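Local coordinates for protein type III restriction-modification enzyme EcoP15I Res subunit (Escherichia coli, PDB 4ZCF) that cleaves DNA downstream of one of two inversely oriented 5'-CAGCAG-3' sites, acting with its Mod partner subunits as an ATP-driven type III restriction enzyme, at residues Asn23-Ala28 against Asn78-Ser83; Asn207-Pro212 against Leu216-Pro221; Lys387-Gln392 against Ile396-Leu401; Ser693-Phe698 against Gly761-Val766. All blocks are in the same frame, centred on the assembly; numbering follows the deposited sequence.

Interaction 1 (Asn23-Ala28 against Asn78-Ser83); sequences NVFVSA and NIIDVS
Ile80 drives the tip of its side chain into the angle between Val24 and Phe25, and the whole contact is apolar. Its CD1 lies 3.8 Å from CG1 of Val24, the two side chains meeting tip to tip, and 3.7 Å from CZ of Phe25, whose ring it approaches obliquely. Val24 reaches this place because its CG1 is anti to the backbone N (chi1 164°). That same methyl carbon sits 4.1 Å above the plane of the Phe25 ring, over its centre, so CG1 of Val24 serves both its neighbour in sequence and the strand across. The buried surface is small, 113 Å², and Ile80 supplies more than half of it.

The polar bonds run within each segment or to its own neighbours. Phe25 to Ala28 form a type II beta turn, closed by Ala28 N to Phe25 O at 3.2 Å, with Ser27 at positive phi (71°). ND2 of Asn56, on helix 50-64, binds the carbonyls of Val24 and Val26, while strand 79-84 is bonded to strands 248-253 and 263-267 on its two flanks.

Further side chains extend the cluster: Phe25 meets Tyr248 edge-to-face, and Tyr53 and Val264 touch both Val24 and Ile80.

The strand lies in the parallel sheet of the first RecA-like domain and runs directly into the P-loop with Gly89, Lys90 and Thr91 of the AMP pocket. Being made of methyl groups and aromatic carbons, the contact sets no bond direction; shape and exclusion of water join the two segments, while bonds to Asn56 and the neighbouring strands probably orient the backbones.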
loop_
_atom_site.group_PDB
_atom_site.type_symbol
_atom_site.label_atom_id
_atom_site.label_comp_id
_atom_site.label_asym_id
_atom_site.label_seq_id
_atom_site.Cartn_x
_atom_site.Cartn_y
_atom_site.Cartn_z
ATOM N N ASN C 23 9.420 -29.706 -27.813
ATOM C CA ASN C 23 9.356 -30.385 -29.117
ATOM C C ASN C 23 8.014 -30.194 -29.871
ATOM O O ASN C 23 7.992 -30.309 -31.096
ATOM C CB ASN C 23 9.721 -31.861 -28.996
ATOM C CG ASN C 23 11.148 -32.152 -28.618
ATOM O OD1 ASN C 23 12.094 -31.506 -29.088
ATOM N ND2 ASN C 23 11.333 -33.172 -27.780
ATOM N N VAL C 24 6.922 -29.869 -29.139
ATOM C CA VAL C 24 5.578 -29.565 -29.648
ATOM C C VAL C 24 5.626 -28.252 -30.452
ATOM O O VAL C 24 4.830 -28.058 -31.369
ATOM C CB VAL C 24 4.565 -29.484 -28.463
ATOM C CG1 VAL C 24 3.256 -28.795 -28.841
ATOM C CG2 VAL C 24 4.289 -30.857 -27.879
ATOM N N PHE C 25 6.561 -27.362 -30.125
ATOM C CA PHE C 25 6.634 -26.062 -30.791
ATOM C C PHE C 25 7.729 -25.900 -31.849
ATOM O O PHE C 25 8.120 -24.762 -32.137
ATOM C CB PHE C 25 6.684 -24.931 -29.745
ATOM C CG PHE C 25 5.500 -24.886 -28.815
ATOM C CD1 PHE C 25 4.332 -24.230 -29.182
ATOM C CD2 PHE C 25 5.564 -25.467 -27.554
ATOM C CE1 PHE C 25 3.241 -24.170 -28.312
ATOM C CE2 PHE C 25 4.475 -25.407 -26.686
ATOM C CZ PHE C 25 3.319 -24.759 -27.073
ATOM N N VAL C 26 8.222 -27.014 -32.441
ATOM C CA VAL C 26 9.222 -26.960 -33.528
ATOM C C VAL C 26 8.537 -26.279 -34.732
ATOM O O VAL C 26 7.381 -26.598 -35.038
ATOM C CB VAL C 26 9.803 -28.363 -33.886
ATOM C CG1 VAL C 26 10.590 -28.341 -35.200
ATOM C CG2 VAL C 26 10.666 -28.911 -32.760
ATOM N N SER C 27 9.233 -25.295 -35.347
ATOM C CA SER C 27 8.805 -24.465 -36.487
ATOM C C SER C 27 7.697 -23.432 -36.161
ATOM O O SER C 27 7.138 -22.809 -37.084
ATOM C CB SER C 27 8.435 -25.327 -37.690
ATOM N N ALA C 28 7.414 -23.210 -34.845
ATOM C CA ALA C 28 6.430 -22.217 -34.406
ATOM C C ALA C 28 6.980 -20.812 -34.636
ATOM O O ALA C 28 8.186 -20.589 -34.494
ATOM C CB ALA C 28 6.087 -22.414 -32.942
ATOM N N ASN C 78 -5.640 -27.056 -27.819
ATOM C CA ASN C 78 -4.380 -26.389 -27.440
ATOM C C ASN C 78 -3.875 -26.841 -26.064
ATOM O O ASN C 78 -2.954 -26.244 -25.512
ATOM C CB ASN C 78 -4.488 -24.845 -27.555
ATOM C CG ASN C 78 -5.579 -24.174 -26.733
ATOM O OD1 ASN C 78 -6.388 -24.800 -26.037
ATOM N ND2 ASN C 78 -5.628 -22.860 -26.816
ATOM N N ILE C 79 -4.460 -27.926 -25.547
ATOM C CA ILE C 79 -4.108 -28.516 -24.272
ATOM C C ILE C 79 -3.025 -29.576 -24.430
ATOM O O ILE C 79 -3.233 -30.589 -25.094
ATOM C CB ILE C 79 -5.366 -29.014 -23.522
ATOM C CG1 ILE C 79 -6.344 -27.834 -23.261
ATOM C CG2 ILE C 79 -4.994 -29.746 -22.223
ATOM C CD1 ILE C 79 -7.761 -28.235 -22.970
ATOM N N ILE C 80 -1.864 -29.330 -23.814
ATOM C CA ILE C 80 -0.718 -30.240 -23.790
ATOM C C ILE C 80 -0.651 -30.882 -22.382
ATOM O O ILE C 80 -0.811 -30.174 -21.376
ATOM C CB ILE C 80 0.575 -29.473 -24.186
ATOM C CG1 ILE C 80 0.405 -28.791 -25.564
ATOM C CG2 ILE C 80 1.810 -30.379 -24.154
ATOM C CD1 ILE C 80 1.282 -27.598 -25.815
ATOM N N ASP C 81 -0.456 -32.218 -22.310
ATOM C CA ASP C 81 -0.401 -32.919 -21.026
ATOM C C ASP C 81 0.935 -33.526 -20.672
ATOM O O ASP C 81 1.592 -34.138 -21.514
ATOM C CB ASP C 81 -1.507 -33.965 -20.909
ATOM C CG ASP C 81 -2.889 -33.365 -20.976
ATOM O OD1 ASP C 81 -3.071 -32.238 -20.469
ATOM O OD2 ASP C 81 -3.797 -34.032 -21.511
ATOM N N VAL C 82 1.316 -33.362 -19.397
ATOM C CA VAL C 82 2.534 -33.887 -18.788
ATOM C C VAL C 82 2.090 -34.661 -17.548
ATOM O O VAL C 82 1.338 -34.130 -16.724
ATOM C CB VAL C 82 3.562 -32.767 -18.447
ATOM C CG1 VAL C 82 4.771 -33.322 -17.710
ATOM C CG2 VAL C 82 4.007 -32.015 -19.692
ATOM N N SER C 83 2.518 -35.922 -17.447
ATOM C CA SER C 83 2.190 -36.783 -16.325
ATOM C C SER C 83 3.456 -37.167 -15.564
ATOM O O SER C 83 4.363 -37.804 -16.104
ATOM C CB SER C 83 1.393 -38.006 -16.769
ATOM O OG SER C 83 1.027 -38.778 -15.639
#

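Interaction 2 (Asn207-Pro212 against Leu216-Pro221); sequences NQFNTP and LRAVKP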
loop_
_atom_site.group_PDB
_atom_site.type_symbol
_atom_site.label_atom_id
_atom_site.label_comp_id
_atom_site.label_asym_id
_atom_site.label_seq_id
_atom_site.Cartn_x
_atom_site.Cartn_y
_atom_site.Cartn_z
ATOM N N ASN C 207 -5.643 1.426 -21.488
ATOM C CA ASN C 207 -6.946 1.883 -20.995
ATOM C C ASN C 207 -8.142 1.313 -21.780
ATOM O O ASN C 207 -9.050 2.057 -22.156
ATOM C CB ASN C 207 -6.971 3.411 -20.940
ATOM C CG ASN C 207 -8.141 3.979 -20.178
ATOM O OD1 ASN C 207 -8.595 3.428 -19.173
ATOM N ND2 ASN C 207 -8.670 5.077 -20.664
ATOM N N GLN C 208 -8.143 -0.002 -22.033
ATOM C CA GLN C 208 -9.200 -0.629 -22.829
ATOM C C GLN C 208 -10.180 -1.495 -22.050
ATOM O O GLN C 208 -11.367 -1.502 -22.382
ATOM C CB GLN C 208 -8.591 -1.485 -23.951
ATOM C CG GLN C 208 -7.870 -0.744 -25.074
ATOM C CD GLN C 208 -7.302 -1.756 -26.052
ATOM O OE1 GLN C 208 -6.500 -2.630 -25.697
ATOM N NE2 GLN C 208 -7.740 -1.696 -27.303
ATOM N N PHE C 209 -9.675 -2.276 -21.076
ATOM C CA PHE C 209 -10.441 -3.271 -20.319
ATOM C C PHE C 209 -10.697 -2.890 -18.876
ATOM O O PHE C 209 -9.765 -2.601 -18.122
ATOM C CB PHE C 209 -9.811 -4.677 -20.450
ATOM C CG PHE C 209 -9.411 -5.011 -21.869
ATOM C CD1 PHE C 209 -10.355 -5.457 -22.788
ATOM C CD2 PHE C 209 -8.111 -4.798 -22.310
ATOM C CE1 PHE C 209 -9.992 -5.732 -24.113
ATOM C CE2 PHE C 209 -7.759 -5.037 -23.643
ATOM C CZ PHE C 209 -8.701 -5.513 -24.533
ATOM N N ASN C 210 -11.989 -2.885 -18.507
ATOM C CA ASN C 210 -12.487 -2.502 -17.185
ATOM C C ASN C 210 -12.813 -3.719 -16.325
ATOM O O ASN C 210 -13.137 -3.584 -15.147
ATOM C CB ASN C 210 -13.674 -1.539 -17.336
ATOM C CG ASN C 210 -13.444 -0.466 -18.393
ATOM O OD1 ASN C 210 -13.895 -0.581 -19.532
ATOM N ND2 ASN C 210 -12.701 0.581 -18.059
ATOM N N THR C 211 -12.609 -4.909 -16.910
ATOM C CA THR C 211 -12.821 -6.244 -16.351
ATOM C C THR C 211 -11.483 -7.023 -16.224
ATOM O O THR C 211 -10.728 -7.064 -17.202
ATOM C CB THR C 211 -13.880 -6.956 -17.226
ATOM O OG1 THR C 211 -15.179 -6.589 -16.767
ATOM C CG2 THR C 211 -13.756 -8.457 -17.235
ATOM N N PRO C 212 -11.194 -7.675 -15.060
ATOM C CA PRO C 212 -9.945 -8.457 -14.929
ATOM C C PRO C 212 -9.770 -9.591 -15.958
ATOM O O PRO C 212 -8.672 -9.714 -16.514
ATOM C CB PRO C 212 -10.000 -8.968 -13.482
ATOM C CG PRO C 212 -10.901 -7.991 -12.763
ATOM C CD PRO C 212 -11.959 -7.692 -13.794
ATOM N N LEU C 216 -6.827 -9.965 -18.807
ATOM C CA LEU C 216 -5.956 -11.146 -18.841
ATOM C C LEU C 216 -6.024 -11.861 -20.178
ATOM O O LEU C 216 -4.993 -12.316 -20.680
ATOM C CB LEU C 216 -6.235 -12.110 -17.687
ATOM C CG LEU C 216 -5.890 -11.613 -16.270
ATOM C CD1 LEU C 216 -6.764 -12.247 -15.249
ATOM C CD2 LEU C 216 -4.455 -11.861 -15.928
ATOM N N ARG C 217 -7.228 -11.925 -20.781
ATOM C CA ARG C 217 -7.421 -12.525 -22.099
ATOM C C ARG C 217 -6.562 -11.793 -23.159
ATOM O O ARG C 217 -5.866 -12.453 -23.931
ATOM C CB ARG C 217 -8.904 -12.537 -22.475
ATOM C CG ARG C 217 -9.166 -13.164 -23.844
ATOM C CD ARG C 217 -10.528 -12.841 -24.404
ATOM N NE ARG C 217 -11.613 -13.347 -23.557
ATOM C CZ ARG C 217 -12.511 -12.578 -22.948
ATOM N NH1 ARG C 217 -12.467 -11.259 -23.086
ATOM N NH2 ARG C 217 -13.466 -13.121 -22.210
ATOM N N ALA C 218 -6.567 -10.437 -23.138
ATOM C CA ALA C 218 -5.827 -9.542 -24.044
ATOM C C ALA C 218 -4.294 -9.650 -23.964
ATOM O O ALA C 218 -3.594 -9.242 -24.904
ATOM C CB ALA C 218 -6.254 -8.106 -23.812
ATOM N N VAL C 219 -3.777 -10.165 -22.834
ATOM C CA VAL C 219 -2.348 -10.368 -22.586
ATOM C C VAL C 219 -1.828 -11.578 -23.430
ATOM O O VAL C 219 -0.614 -11.714 -23.636
ATOM C CB VAL C 219 -2.124 -10.488 -21.048
ATOM C CG1 VAL C 219 -1.090 -11.538 -20.662
ATOM C CG2 VAL C 219 -1.783 -9.137 -20.443
ATOM N N LYS C 220 -2.772 -12.400 -23.971
ATOM C CA LYS C 220 -2.553 -13.609 -24.772
ATOM C C LYS C 220 -1.703 -14.561 -23.932
ATOM O O LYS C 220 -0.512 -14.710 -24.184
ATOM C CB LYS C 220 -1.931 -13.284 -26.154
ATOM C CG LYS C 220 -2.817 -12.451 -27.076
ATOM C CD LYS C 220 -1.983 -11.856 -28.210
ATOM C CE LYS C 220 -2.561 -10.576 -28.777
ATOM N NZ LYS C 220 -1.493 -9.613 -29.171
ATOM N N PRO C 221 -2.261 -15.146 -22.850
ATOM C CA PRO C 221 -1.405 -15.930 -21.942
ATOM C C PRO C 221 -1.170 -17.405 -22.247
ATOM O O PRO C 221 -1.941 -18.038 -22.972
ATOM C CB PRO C 221 -2.097 -15.748 -20.588
ATOM C CG PRO C 221 -3.537 -15.563 -20.927
ATOM C CD PRO C 221 -3.644 -15.050 -22.334
#
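Pro212 and Leu216 stand one helical turn apart, and their backbones are joined by Leu216 N to Pro212 O at 3.0 Å. Thr211 occupies the N-cap position, yet its hydroxyl makes no capping bond and instead binds Asp198 O. At the other end a type I turn runs from Arg217 to Lys220, with Lys220 N to Arg217 O at 3.1 Å; Lys220 then takes positive phi (57°), which turns the chain out of the helix towards Pro221. Upstream, a classic beta bulge sets Gln208 and Phe209 against the single residue Leu204.

Among the side chains, Phe209 and Ala218 make the apolar contact. CB of Ala218 approaches the ring obliquely, 3.4 Å from CE2 of Phe209 and 3.6 Å from CZ of Phe209. One ring face carries CB of Gln208, 3.6 Å above the plane and offset toward the rim. CG of Phe209 is anti to its carbonyl carbon (chi1 -45°), a setting that sends the ring across to Ala218. CG and CD1 of Leu216 lie alongside the oxygen bonded by its own N, CD1 of Leu216 3.4 Å from O of Pro212. Asn207 OD1 hydrogen-bonds Ser55 OG of a neighbouring subunit.

A proline in the first turn and a positive-phi residue at the exit bound this short helix, the element that feeds strand 222-226 of the RecA-like domain, at whose end Asp226 and Glu227 line the AMP pocket.

Interaction 3 (Lys387-Gln392 against Ile396-Leu401); sequences KELLTQ and IKPLTL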
loop_
_atom_site.group_PDB
_atom_site.type_symbol
_atom_site.label_atom_id
_atom_site.label_comp_id
_atom_site.label_asym_id
_atom_site.label_seq_id
_atom_site.Cartn_x
_atom_site.Cartn_y
_atom_site.Cartn_z
ATOM N N LYS C 387 21.308 -42.399 14.920
ATOM C CA LYS C 387 22.676 -42.859 15.169
ATOM C C LYS C 387 23.320 -43.428 13.882
ATOM O O LYS C 387 24.546 -43.472 13.782
ATOM C CB LYS C 387 22.670 -43.918 16.263
ATOM N N GLU C 388 22.490 -43.846 12.901
ATOM C CA GLU C 388 22.917 -44.383 11.607
ATOM C C GLU C 388 23.278 -43.244 10.620
ATOM O O GLU C 388 24.304 -43.331 9.938
ATOM C CB GLU C 388 21.817 -45.293 11.024
ATOM C CG GLU C 388 22.311 -46.281 9.978
ATOM C CD GLU C 388 21.249 -46.996 9.159
ATOM O OE1 GLU C 388 20.162 -47.297 9.706
ATOM O OE2 GLU C 388 21.526 -47.299 7.976
ATOM N N LEU C 389 22.437 -42.185 10.550
ATOM C CA LEU C 389 22.629 -41.047 9.639
ATOM C C LEU C 389 23.513 -39.937 10.195
ATOM O O LEU C 389 24.233 -39.300 9.425
ATOM C CB LEU C 389 21.282 -40.456 9.178
ATOM C CG LEU C 389 20.313 -41.351 8.405
ATOM C CD1 LEU C 389 19.031 -40.612 8.128
ATOM C CD2 LEU C 389 20.928 -41.866 7.103
ATOM N N LEU C 390 23.434 -39.676 11.510
ATOM C CA LEU C 390 24.235 -38.627 12.147
ATOM C C LEU C 390 25.677 -39.036 12.491
ATOM O O LEU C 390 26.478 -38.171 12.864
ATOM C CB LEU C 390 23.512 -37.940 13.323
ATOM C CG LEU C 390 22.342 -37.012 12.968
ATOM C CD1 LEU C 390 21.800 -36.341 14.205
ATOM C CD2 LEU C 390 22.748 -35.940 11.970
ATOM N N THR C 391 26.010 -40.341 12.328
ATOM C CA THR C 391 27.358 -40.891 12.532
ATOM C C THR C 391 28.021 -41.225 11.165
ATOM O O THR C 391 29.060 -41.890 11.122
ATOM C CB THR C 391 27.308 -42.121 13.431
ATOM N N GLN C 392 27.421 -40.719 10.058
ATOM C CA GLN C 392 27.873 -40.893 8.674
ATOM C C GLN C 392 28.255 -39.541 8.072
ATOM O O GLN C 392 29.313 -39.407 7.459
ATOM C CB GLN C 392 26.768 -41.530 7.846
ATOM N N ILE C 396 23.277 -36.793 7.583
ATOM C CA ILE C 396 21.916 -36.513 7.107
ATOM C C ILE C 396 21.058 -36.331 8.357
ATOM O O ILE C 396 21.083 -37.204 9.228
ATOM C CB ILE C 396 21.372 -37.679 6.215
ATOM C CG1 ILE C 396 22.269 -37.918 4.986
ATOM C CG2 ILE C 396 19.915 -37.442 5.788
ATOM C CD1 ILE C 396 22.638 -39.374 4.744
ATOM N N LYS C 397 20.324 -35.204 8.465
ATOM C CA LYS C 397 19.456 -34.956 9.619
ATOM C C LYS C 397 18.055 -35.555 9.374
ATOM O O LYS C 397 17.310 -35.041 8.533
ATOM C CB LYS C 397 19.374 -33.462 9.974
ATOM C CG LYS C 397 18.648 -33.209 11.292
ATOM C CD LYS C 397 18.306 -31.748 11.493
ATOM C CE LYS C 397 17.656 -31.532 12.836
ATOM N NZ LYS C 397 17.243 -30.118 13.028
ATOM N N PRO C 398 17.683 -36.654 10.082
ATOM C CA PRO C 398 16.353 -37.242 9.857
ATOM C C PRO C 398 15.258 -36.549 10.657
ATOM O O PRO C 398 15.522 -35.924 11.685
ATOM C CB PRO C 398 16.533 -38.702 10.276
ATOM C CG PRO C 398 17.706 -38.717 11.209
ATOM C CD PRO C 398 18.433 -37.401 11.118
ATOM N N LEU C 399 14.023 -36.645 10.167
ATOM C CA LEU C 399 12.869 -36.042 10.830
ATOM C C LEU C 399 11.734 -37.059 10.969
ATOM O O LEU C 399 11.550 -37.909 10.093
ATOM C CB LEU C 399 12.360 -34.775 10.081
ATOM C CG LEU C 399 13.354 -33.637 9.717
ATOM C CD1 LEU C 399 12.672 -32.574 8.875
ATOM C CD2 LEU C 399 13.958 -32.971 10.953
ATOM N N THR C 400 10.981 -36.955 12.079
ATOM C CA THR C 400 9.791 -37.753 12.371
ATOM C C THR C 400 8.629 -36.768 12.454
ATOM O O THR C 400 8.716 -35.758 13.165
ATOM C CB THR C 400 9.957 -38.636 13.640
ATOM O OG1 THR C 400 10.906 -39.673 13.372
ATOM C CG2 THR C 400 8.642 -39.287 14.084
ATOM N N LEU C 401 7.560 -37.057 11.701
ATOM C CA LEU C 401 6.359 -36.245 11.640
ATOM C C LEU C 401 5.172 -37.017 12.184
ATOM O O LEU C 401 4.830 -38.078 11.662
ATOM C CB LEU C 401 6.115 -35.766 10.192
ATOM C CG LEU C 401 4.791 -35.049 9.855
ATOM C CD1 LEU C 401 4.639 -33.749 10.624
ATOM C CD2 LEU C 401 4.708 -34.768 8.372
#
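The flat carbonyl group of Leu389 is approached from above its plane: N of Ile396 lies 54° out of that plane and 3.3 Å from O of Leu389. The donor side is nearly straight, with an N-H...O angle of 164°, but the elevation keeps N of Ile396 off a lone pair. The other carbonyl of note is that of Ile396, whose oxygen lies 3.3 Å from CB of Leu389 and 3.4 Å from CD2 of Leu390. At the Pro398 ring, CD1 of Leu389 is 3.8 Å from CB of Pro398, the two side chains running antiparallel past one another, while CG of Leu390 comes to CD of Pro398.

These contacts bridge the end of helix 368-389 to the start of strand 399-404, a strand within the parallel sheet of the second RecA-like domain of the helicase region. Leu389 to Gln392 form a type I turn as the chain leaves the helix.

CD1 of Leu389 reaches CG2 of Ile396 as well as Pro398, while CD2 of Leu389 meets CD1 of Ile396 at 3.8 Å. CG of Leu389 is anti to the carbonyl carbon (chi1 -61°), which puts both methyls against Ile396 and Pro398. Phe514 of strand 513-518 packs on Leu389, Ile396 and Pro398 together. Lys397 points the other way, and its extended chain delivers NZ to the carbonyl oxygens of Leu488, Ser490, Asn493 and Arg495.

Interaction 4 (Ser693-Phe698 against Gly761-Val766); sequences SIFKSF and GTLHKV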
loop_
_atom_site.group_PDB
_atom_site.type_symbol
_atom_site.label_atom_id
_atom_site.label_comp_id
_atom_site.label_asym_id
_atom_site.label_seq_id
_atom_site.Cartn_x
_atom_site.Cartn_y
_atom_site.Cartn_z
ATOM N N SER C 693 42.300 -23.599 -33.811
ATOM C CA SER C 693 42.432 -24.472 -34.976
ATOM C C SER C 693 41.752 -25.834 -34.798
ATOM O O SER C 693 41.282 -26.400 -35.779
ATOM C CB SER C 693 43.898 -24.631 -35.370
ATOM O OG SER C 693 44.650 -25.297 -34.370
ATOM N N ILE C 694 41.681 -26.346 -33.552
ATOM C CA ILE C 694 41.039 -27.630 -33.231
ATOM C C ILE C 694 39.508 -27.499 -33.342
ATOM O O ILE C 694 38.855 -28.371 -33.929
ATOM C CB ILE C 694 41.535 -28.176 -31.864
ATOM C CG1 ILE C 694 43.064 -28.422 -31.899
ATOM C CG2 ILE C 694 40.774 -29.447 -31.442
ATOM C CD1 ILE C 694 43.798 -28.317 -30.546
ATOM N N PHE C 695 38.947 -26.385 -32.818
ATOM C CA PHE C 695 37.507 -26.104 -32.897
ATOM C C PHE C 695 37.070 -25.732 -34.350
ATOM O O PHE C 695 35.924 -25.994 -34.733
ATOM C CB PHE C 695 37.073 -25.042 -31.851
ATOM C CG PHE C 695 35.593 -24.733 -31.871
ATOM C CD1 PHE C 695 34.666 -25.642 -31.370
ATOM C CD2 PHE C 695 35.119 -23.560 -32.449
ATOM C CE1 PHE C 695 33.293 -25.382 -31.449
ATOM C CE2 PHE C 695 33.746 -23.304 -32.530
ATOM C CZ PHE C 695 32.842 -24.216 -32.030
ATOM N N LYS C 696 37.996 -25.145 -35.145
ATOM C CA LYS C 696 37.786 -24.761 -36.550
ATOM C C LYS C 696 37.640 -26.020 -37.431
ATOM O O LYS C 696 36.741 -26.069 -38.271
ATOM C CB LYS C 696 38.945 -23.867 -37.047
ATOM C CG LYS C 696 38.822 -23.393 -38.503
ATOM C CD LYS C 696 39.167 -21.913 -38.692
ATOM C CE LYS C 696 40.647 -21.615 -38.753
ATOM N NZ LYS C 696 40.906 -20.155 -38.884
ATOM N N SER C 697 38.515 -27.031 -37.219
ATOM C CA SER C 697 38.516 -28.308 -37.940
ATOM C C SER C 697 37.178 -29.025 -37.768
ATOM O O SER C 697 36.577 -29.424 -38.770
ATOM C CB SER C 697 39.668 -29.190 -37.465
ATOM O OG SER C 697 40.913 -28.575 -37.750
ATOM N N PHE C 698 36.695 -29.139 -36.503
ATOM C CA PHE C 698 35.408 -29.741 -36.151
ATOM C C PHE C 698 34.256 -28.960 -36.822
ATOM O O PHE C 698 33.298 -29.566 -37.311
ATOM C CB PHE C 698 35.222 -29.782 -34.613
ATOM C CG PHE C 698 33.797 -29.571 -34.149
ATOM C CD1 PHE C 698 32.868 -30.607 -34.204
ATOM C CD2 PHE C 698 33.367 -28.321 -33.710
ATOM C CE1 PHE C 698 31.535 -30.389 -33.846
ATOM C CE2 PHE C 698 32.037 -28.113 -33.328
ATOM C CZ PHE C 698 31.136 -29.152 -33.383
ATOM N N GLY C 761 35.795 -14.898 -27.560
ATOM C CA GLY C 761 36.680 -14.388 -28.601
ATOM C C GLY C 761 37.156 -15.419 -29.601
ATOM O O GLY C 761 37.295 -15.106 -30.784
ATOM N N THR C 762 37.426 -16.654 -29.137
ATOM C CA THR C 762 37.898 -17.732 -30.015
ATOM C C THR C 762 36.764 -18.349 -30.854
ATOM O O THR C 762 37.024 -18.815 -31.962
ATOM C CB THR C 762 38.785 -18.721 -29.265
ATOM O OG1 THR C 762 37.991 -19.398 -28.299
ATOM C CG2 THR C 762 39.995 -18.043 -28.604
ATOM N N LEU C 763 35.511 -18.323 -30.329
ATOM C CA LEU C 763 34.298 -18.789 -31.004
ATOM C C LEU C 763 33.952 -17.772 -32.090
ATOM O O LEU C 763 33.582 -18.142 -33.201
ATOM C CB LEU C 763 33.115 -18.880 -30.011
ATOM C CG LEU C 763 33.105 -20.023 -29.006
ATOM C CD1 LEU C 763 32.015 -19.839 -27.972
ATOM C CD2 LEU C 763 32.961 -21.350 -29.692
ATOM N N HIS C 764 34.077 -16.487 -31.758
ATOM C CA HIS C 764 33.825 -15.383 -32.671
ATOM C C HIS C 764 34.871 -15.352 -33.808
ATOM O O HIS C 764 34.520 -15.074 -34.949
ATOM C CB HIS C 764 33.808 -14.071 -31.877
ATOM C CG HIS C 764 33.739 -12.844 -32.718
ATOM N ND1 HIS C 764 32.595 -12.518 -33.427
ATOM C CD2 HIS C 764 34.671 -11.887 -32.919
ATOM C CE1 HIS C 764 32.872 -11.386 -34.050
ATOM N NE2 HIS C 764 34.111 -10.965 -33.771
ATOM N N LYS C 765 36.145 -15.644 -33.485
ATOM C CA LYS C 765 37.256 -15.655 -34.442
ATOM C C LYS C 765 37.064 -16.724 -35.522
ATOM O O LYS C 765 37.223 -16.416 -36.704
ATOM C CB LYS C 765 38.611 -15.821 -33.730
ATOM C CG LYS C 765 39.246 -14.501 -33.309
ATOM C CD LYS C 765 40.426 -14.722 -32.361
ATOM C CE LYS C 765 40.691 -13.549 -31.445
ATOM N NZ LYS C 765 41.206 -12.355 -32.172
ATOM N N VAL C 766 36.708 -17.964 -35.117
ATOM C CA VAL C 766 36.462 -19.070 -36.038
ATOM C C VAL C 766 35.251 -18.776 -36.927
ATOM O O VAL C 766 35.388 -18.833 -38.149
ATOM C CB VAL C 766 36.419 -20.475 -35.383
ATOM C CG1 VAL C 766 37.782 -20.881 -34.849
ATOM C CG2 VAL C 766 35.367 -20.562 -34.290
#
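This is helix-on-helix packing in the helical region that follows the RecA-like domains, where helices 688-701, 745-756, 760-769 and 782-798 pack together. The axes of segments 693-698 and 761-766 approach to 9.9 Å and cross at -47°, and the contact buries 210 Å².

Phe695 and Val766 contribute about two thirds of it. The Phe695 ring points across because its CG is anti to the backbone N (chi1 -179°), and two aliphatic side chains receive it differently. CG2 of Val766 lies at the ring edge, in its plane, 3.5 Å from CD2 of Phe695, with the two side chains at about a right angle. CD2 of Leu763 comes in obliquely, 3.5 Å from CE2 of Phe695. Phe792 of helix 782-798 adds an edge-to-face contact to the same ring. With Phe695 cut back to an alanine, Leu763 and Val766 would probably lose their aromatic partner and a gap would open between the helices.

Val766 uses its other branch as well: CG1 of Val766 rests 3.9 Å from CB of Lys696. Beyond that carbon the lysine chain bends at its second and third torsions, and NZ forms a salt bridge with Asp769. His764, elsewhere on its helix, stacks edge-to-face with Phe532 of a neighbouring subunit.

Within segment 693-698 the carbonyl oxygen of Ser693 is gripped twice by one residue, accepting Ser697 N at 3.2 Å and Ser697 OG at 3.0 Å.

Overall arrangement
The four contacts follow one another along the chain and none touches another. Interactions 1 and 2 belong to the first RecA-like domain; their centres are 25 Å apart and their nearest atoms about 7 Å. Interaction 3 is in the second such domain, on the opposite side of the chain's centre, 43 Å from interaction 1 between centres. AMP lies in the helicase cleft, its pocket drawing on Thr91 and Asp226 from the first domain and Arg537 from further along. Nearest atoms of interactions 1, 2 and 3 are about 14, 10 and 15 Å from the bound nucleic acid, while those of interaction 4 are about 48 Å away. The Phe209 side chain is about 11 Å from a manganese ion.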